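Local coordinates for E3 SUMO-protein ligase SIZ1 (Saccharomyces cerevisiae, PDB 3I2D) that acts as an E3 ligase of the PIAS family, mediating attachment of SUMO to septins and PCNA, at residues Leu250-Pro253 / Ile254-Thr257. Sequence-based numbering, arbitrary orientation.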
ATOM      1  N   LEU A 250     -18.461  -1.054 -19.912  1.00 55.16           N
ATOM      2  CA  LEU A 250     -18.667  -1.920 -18.761  1.00 58.21           C
ATOM      3  C   LEU A 250     -17.320  -2.607 -18.475  1.00 58.04           C
ATOM      4  O   LEU A 250     -17.172  -3.356 -17.507  1.00 52.67           O
ATOM      5  CB  LEU A 250     -19.737  -2.967 -19.076  1.00 58.88           C
ATOM      6  CG  LEU A 250     -21.108  -2.426 -19.478  1.00 59.31           C
ATOM      7  CD1 LEU A 250     -22.091  -3.587 -19.583  1.00 54.41           C
ATOM      8  CD2 LEU A 250     -21.588  -1.410 -18.446  1.00 53.79           C
ATOM      9  N   GLN A 251     -16.348  -2.326 -19.338  1.00 55.10           N
ATOM     10  CA  GLN A 251     -15.008  -2.877 -19.237  1.00 55.29           C
ATOM     11  C   GLN A 251     -14.114  -2.038 -18.324  1.00 58.43           C
ATOM     12  O   GLN A 251     -14.225  -0.812 -18.273  1.00 62.55           O
ATOM     13  CB  GLN A 251     -14.374  -2.958 -20.634  1.00 53.64           C
ATOM     14  CG  GLN A 251     -15.208  -3.737 -21.650  1.00 60.90           C
ATOM     15  CD  GLN A 251     -15.505  -5.163 -21.199  1.00 60.20           C
ATOM     16  OE1 GLN A 251     -14.667  -6.051 -21.315  1.00 64.10           O
ATOM     17  NE2 GLN A 251     -16.698  -5.377 -20.667  1.00 59.20           N
ATOM     18  N   CYS A 252     -13.222  -2.715 -17.611  1.00 54.62           N
ATOM     19  CA  CYS A 252     -12.289  -2.056 -16.718  1.00 52.77           C
ATOM     20  C   CYS A 252     -11.087  -1.547 -17.512  1.00 51.25           C
ATOM     21  O   CYS A 252     -10.626  -2.200 -18.440  1.00 49.86           O
ATOM     22  CB  CYS A 252     -11.822  -3.043 -15.652  1.00 53.66           C
ATOM     23  SG  CYS A 252     -10.643  -2.368 -14.485  1.00 50.50           S
ATOM     24  N   PRO A 253     -10.558  -0.367 -17.157  1.00 53.68           N
ATOM     25  CA  PRO A 253      -9.402   0.164 -17.891  1.00 49.75           C
ATOM     26  C   PRO A 253      -8.128  -0.557 -17.459  1.00 48.46           C
ATOM     27  O   PRO A 253      -7.105  -0.516 -18.144  1.00 48.89           O
ATOM     28  CB  PRO A 253      -9.373   1.634 -17.489  1.00 41.23           C
ATOM     29  CG  PRO A 253     -10.738   1.892 -16.947  1.00 53.08           C
ATOM     30  CD  PRO A 253     -11.066   0.634 -16.215  1.00 52.22           C
ATOM     31  N   ILE A 254      -8.206  -1.201 -16.302  1.00 47.55           N
ATOM     32  CA  ILE A 254      -7.089  -1.942 -15.748  1.00 49.63           C
ATOM     33  C   ILE A 254      -7.044  -3.381 -16.276  1.00 53.42           C
ATOM     34  O   ILE A 254      -5.991  -3.863 -16.664  1.00 51.47           O
ATOM     35  CB  ILE A 254      -7.179  -1.989 -14.218  1.00 48.81           C
ATOM     36  CG1 ILE A 254      -7.091  -0.567 -13.654  1.00 52.01           C
ATOM     37  CG2 ILE A 254      -6.075  -2.885 -13.655  1.00 42.54           C
ATOM     38  CD1 ILE A 254      -7.118  -0.502 -12.132  1.00 52.37           C
ATOM     39  N   SER A 255      -8.189  -4.058 -16.307  1.00 54.98           N
ATOM     40  CA  SER A 255      -8.228  -5.446 -16.753  1.00 56.89           C
ATOM     41  C   SER A 255      -8.646  -5.654 -18.199  1.00 63.42           C
ATOM     42  O   SER A 255      -8.462  -6.744 -18.745  1.00 65.57           O
ATOM     43  CB  SER A 255      -9.178  -6.243 -15.868  1.00 56.75           C
ATOM     44  OG  SER A 255     -10.522  -5.961 -16.204  1.00 60.69           O
ATOM     45  N   TYR A 256      -9.195  -4.612 -18.820  1.00 64.49           N
ATOM     46  CA  TYR A 256      -9.674  -4.698 -20.198  1.00 61.84           C
ATOM     47  C   TYR A 256     -10.649  -5.873 -20.271  1.00 64.45           C
ATOM     48  O   TYR A 256     -10.764  -6.555 -21.287  1.00 66.67           O
ATOM     49  CB  TYR A 256      -8.505  -4.880 -21.172  1.00 51.25           C
ATOM     50  CG  TYR A 256      -7.540  -3.715 -21.166  1.00 54.92           C
ATOM     51  CD1 TYR A 256      -6.457  -3.679 -20.287  1.00 55.04           C
ATOM     52  CD2 TYR A 256      -7.745  -2.617 -22.001  1.00 53.29           C
ATOM     53  CE1 TYR A 256      -5.599  -2.571 -20.231  1.00 60.17           C
ATOM     54  CE2 TYR A 256      -6.900  -1.501 -21.960  1.00 55.38           C
ATOM     55  CZ  TYR A 256      -5.831  -1.480 -21.073  1.00 66.66           C
ATOM     56  OH  TYR A 256      -5.026  -0.355 -21.008  1.00 70.13           O
ATOM     57  N   THR A 257     -11.356  -6.081 -19.163  1.00 68.31           N
ATOM     58  CA  THR A 257     -12.337  -7.148 -19.013  1.00 70.96           C
ATOM     59  C   THR A 257     -13.576  -6.595 -18.328  1.00 70.49           C
ATOM     60  O   THR A 257     -13.538  -5.512 -17.742  1.00 69.78           O
ATOM     61  CB  THR A 257     -11.780  -8.270 -18.131  1.00 74.08           C
ATOM     62  OG1 THR A 257     -10.693  -8.897 -18.813  1.00 81.92           O
ATOM     63  CG2 THR A 257     -12.859  -9.306 -17.803  1.00 77.80           C
TER
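Cys252 SG points into the turn, toward the amides of Ile254 and Ser255. With SG anti to the backbone N (chi1 179°), the sulfur accepts two amide N-H groups: Ser255 N at 3.5 Å from SG, and more weakly Ile254 N. The same sulfur packs on Ile254 CB, while Ser255 OG lies against Cys252 CB. Two backbone bonds close the turn. Cys252 N donates to Thr257 O over 2.8 Å, nearly straight at 167°, and Tyr256 N, its residue in a left-handed conformation, reaches Cys252 O, also at 2.8 Å but more bent. The Tyr256 ring lies over the Pro253 carbonyl O, which is 3.2 Å from the ring plane and displaced toward the rim. On the other arm Gln251, bent at chi2 (-57°), lays its amide alongside the Thr257 backbone, OE1 lying 3.2 Å from Thr257 C. An alanine here removes the amide and is likely to leave the Thr257 carbonyl, the acceptor of the Cys252 N-H, uncovered on that flank. The turn belongs to the SP-RING domain, in the loop joining strands 245-249 and 262-265. Cys252 is no zinc ligand: SP-RING domains keep only the second RING zinc site, and this turn probably corresponds to the first zinc loop of canonical RINGs, held here by N-H...S and backbone bonds. The Pro253 side chain lies about 9 Å from the zinc ion. Cys252 and Pro253 rest on Phe274 of strand 274-275, Ile254 meets Trp278 and Phe279 of helix 276-285, and Leu250 packs against Ile312 and Leu313 of helix 307-313.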